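Local coordinates for protein cellulosomal scaffoldin (Bacteroides cellulosolvens, PDB 2Y3N) that binds the dockerin module of a cellulosomal family-48 glycoside hydrolase through this type II cohesin domain, as part of a scaffoldin that probably also binds cellulose, at residues 35-40 / 137-142. Numbering follows the deposited sequence.
Sequences GYQFNI and GSSMNN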
loop_
_atom_site.group_PDB
_atom_site.type_symbol
_atom_site.label_atom_id
_atom_site.label_comp_id
_atom_site.label_asym_id
_atom_site.label_seq_id
_atom_site.Cartn_x
_atom_site.Cartn_y
_atom_site.Cartn_z
ATOM N N GLY C 35 -2.973 -1.414 -9.367
ATOM C CA GLY C 35 -2.494 -1.834 -8.049
ATOM C C GLY C 35 -1.305 -1.091 -7.488
ATOM O O GLY C 35 -0.544 -0.478 -8.214
ATOM N N TYR C 36 -1.141 -1.152 -6.178
ATOM C CA TYR C 36 -0.036 -0.348 -5.546
ATOM C C TYR C 36 0.473 -1.117 -4.342
ATOM O O TYR C 36 -0.192 -1.994 -3.861
ATOM C CB TYR C 36 -0.625 0.978 -5.045
ATOM C CG TYR C 36 -1.509 0.793 -3.835
ATOM C CD1 TYR C 36 -0.942 0.766 -2.533
ATOM C CD2 TYR C 36 -2.839 0.532 -3.963
ATOM C CE1 TYR C 36 -1.707 0.544 -1.422
ATOM C CE2 TYR C 36 -3.637 0.369 -2.854
ATOM C CZ TYR C 36 -3.052 0.357 -1.586
ATOM O OH TYR C 36 -3.813 0.139 -0.489
ATOM N N GLN C 37 1.660 -0.790 -3.878
ATOM C CA GLN C 37 2.057 -1.218 -2.535
ATOM C C GLN C 37 2.799 -0.015 -1.982
ATOM O O GLN C 37 3.553 0.624 -2.715
ATOM C CB GLN C 37 2.952 -2.459 -2.590
ATOM C CG GLN C 37 3.864 -2.649 -1.329
ATOM C CD GLN C 37 4.641 -3.964 -1.362
ATOM O OE1 GLN C 37 4.887 -4.527 -2.443
ATOM N NE2 GLN C 37 5.036 -4.463 -0.169
ATOM N N PHE C 38 2.587 0.250 -0.692
ATOM C CA PHE C 38 3.279 1.318 0.004
ATOM C C PHE C 38 4.043 0.743 1.190
ATOM O O PHE C 38 3.566 -0.204 1.777
ATOM C CB PHE C 38 2.284 2.369 0.574
ATOM C CG PHE C 38 1.500 3.124 -0.495
ATOM C CD1 PHE C 38 2.127 3.576 -1.655
ATOM C CD2 PHE C 38 0.145 3.368 -0.314
ATOM C CE1 PHE C 38 1.441 4.249 -2.630
ATOM C CE2 PHE C 38 -0.614 4.057 -1.363
ATOM C CZ PHE C 38 0.065 4.499 -2.487
ATOM N N ASN C 39 5.202 1.360 1.509
ATOM C CA ASN C 39 5.790 1.322 2.804
ATOM C C ASN C 39 5.784 2.725 3.401
ATOM O O ASN C 39 6.376 3.624 2.831
ATOM C CB ASN C 39 7.221 0.785 2.725
ATOM C CG ASN C 39 7.282 -0.748 2.502
ATOM O OD1 ASN C 39 6.239 -1.436 2.343
ATOM N ND2 ASN C 39 8.496 -1.289 2.537
ATOM N N ILE C 40 5.162 2.849 4.588
ATOM C CA ILE C 40 4.896 4.108 5.228
ATOM C C ILE C 40 5.430 4.077 6.680
ATOM O O ILE C 40 4.979 3.277 7.507
ATOM C CB ILE C 40 3.350 4.461 5.220
ATOM C CG1 ILE C 40 2.826 4.512 3.780
ATOM C CG2 ILE C 40 3.151 5.827 5.888
ATOM C CD1 ILE C 40 1.234 4.794 3.713
ATOM N N GLY C 137 11.005 -0.069 3.017
ATOM C CA GLY C 137 11.348 -1.021 4.074
ATOM C C GLY C 137 12.114 -2.143 3.421
ATOM O O GLY C 137 12.492 -2.081 2.264
ATOM N N SER C 138 12.401 -3.193 4.163
ATOM C CA SER C 138 13.341 -4.212 3.666
ATOM C C SER C 138 12.717 -5.047 2.550
ATOM O O SER C 138 13.425 -5.613 1.720
ATOM C CB SER C 138 13.818 -5.084 4.834
ATOM O OG SER C 138 12.665 -5.754 5.344
ATOM N N SER C 139 11.405 -5.097 2.451
ATOM C CA SER C 139 10.822 -5.917 1.366
ATOM C C SER C 139 10.490 -5.065 0.094
ATOM O O SER C 139 9.991 -5.591 -0.931
ATOM C CB SER C 139 9.562 -6.635 1.862
ATOM O OG SER C 139 8.475 -5.704 1.932
ATOM N N MET C 140 10.821 -3.779 0.140
ATOM C CA MET C 140 10.714 -2.926 -1.057
ATOM C C MET C 140 12.073 -2.362 -1.424
ATOM O O MET C 140 12.195 -1.207 -1.796
ATOM C CB MET C 140 9.709 -1.802 -0.829
ATOM C CG MET C 140 8.256 -2.293 -0.658
ATOM S SD MET C 140 7.076 -0.909 -0.925
ATOM C CE MET C 140 8.286 0.325 -0.903
ATOM N N ASN C 141 13.103 -3.179 -1.314
ATOM C CA ASN C 141 14.473 -2.678 -1.490
ATOM C C ASN C 141 14.721 -2.196 -2.936
ATOM O O ASN C 141 15.608 -1.352 -3.165
ATOM C CB ASN C 141 15.476 -3.765 -1.056
ATOM C CG ASN C 141 15.245 -5.089 -1.780
ATOM O OD1 ASN C 141 14.350 -5.201 -2.640
ATOM N ND2 ASN C 141 16.072 -6.100 -1.457
ATOM N N ASN C 142 13.899 -2.685 -3.877
ATOM C CA ASN C 142 14.002 -2.352 -5.312
ATOM C C ASN C 142 13.195 -1.103 -5.744
ATOM O O ASN C 142 13.188 -0.736 -6.932
ATOM C CB ASN C 142 13.509 -3.530 -6.171
ATOM C CG ASN C 142 12.008 -3.401 -6.558
ATOM O OD1 ASN C 142 11.117 -3.446 -5.678
ATOM N ND2 ASN C 142 11.727 -3.230 -7.876
HETATM O O HOH W 1 6.161 -6.854 0.861
#
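Gln37, with CG anti to the backbone N (chi1 157°), and Asn39, with CG anti to its carbonyl carbon (chi1 -75°), both reach Met140. Met140 comes from the other direction. Its chi1 of -66° and extended chi2 carry SD to both partners. Met140 SD lies 3.7 Å from Gln37 CG and 3.4 Å from Asn39 CG. The modelled bend at chi3 turns Met140 CE back to 3.8 Å from Asn39 CB, but it also crowds CE against the methionine's own CB, so the place of CE is doubtful. These are van der Waals contacts. The end of Asn39 also lies beside the backbone of Gly137. Were Asn39 an alanine, Met140 and the Gly137 backbone would probably lose the group they pack on, opening a gap beside the sulfur. One water bridges Gln37 and Ser139: it accepts from Gln37 NE2 at 2.8 Å and hydrogen-bonds Ser139 OG at 2.8 Å. Three hydrogen bonds, to the water, to Asn90 OD1 on strand 88-95 and to Met17 of the glycoside hydrolase chain, fix the rotation of the Gln37 amide. Within 137-142, Met140 N bonds Gly137 O at 3.2 Å and closes a turn. Gln37 OE1 accepts its hydrogen bond from Met17 N, and Ser139 O accepts one from Asn16 ND2, both of the glycoside hydrolase chain, which places this contact at the cohesin-dockerin interface. The loop joins strands 129-134 and 147-151 and packs on strand 33-41, which pairs in the same sheet with both of them and with strand 88-95.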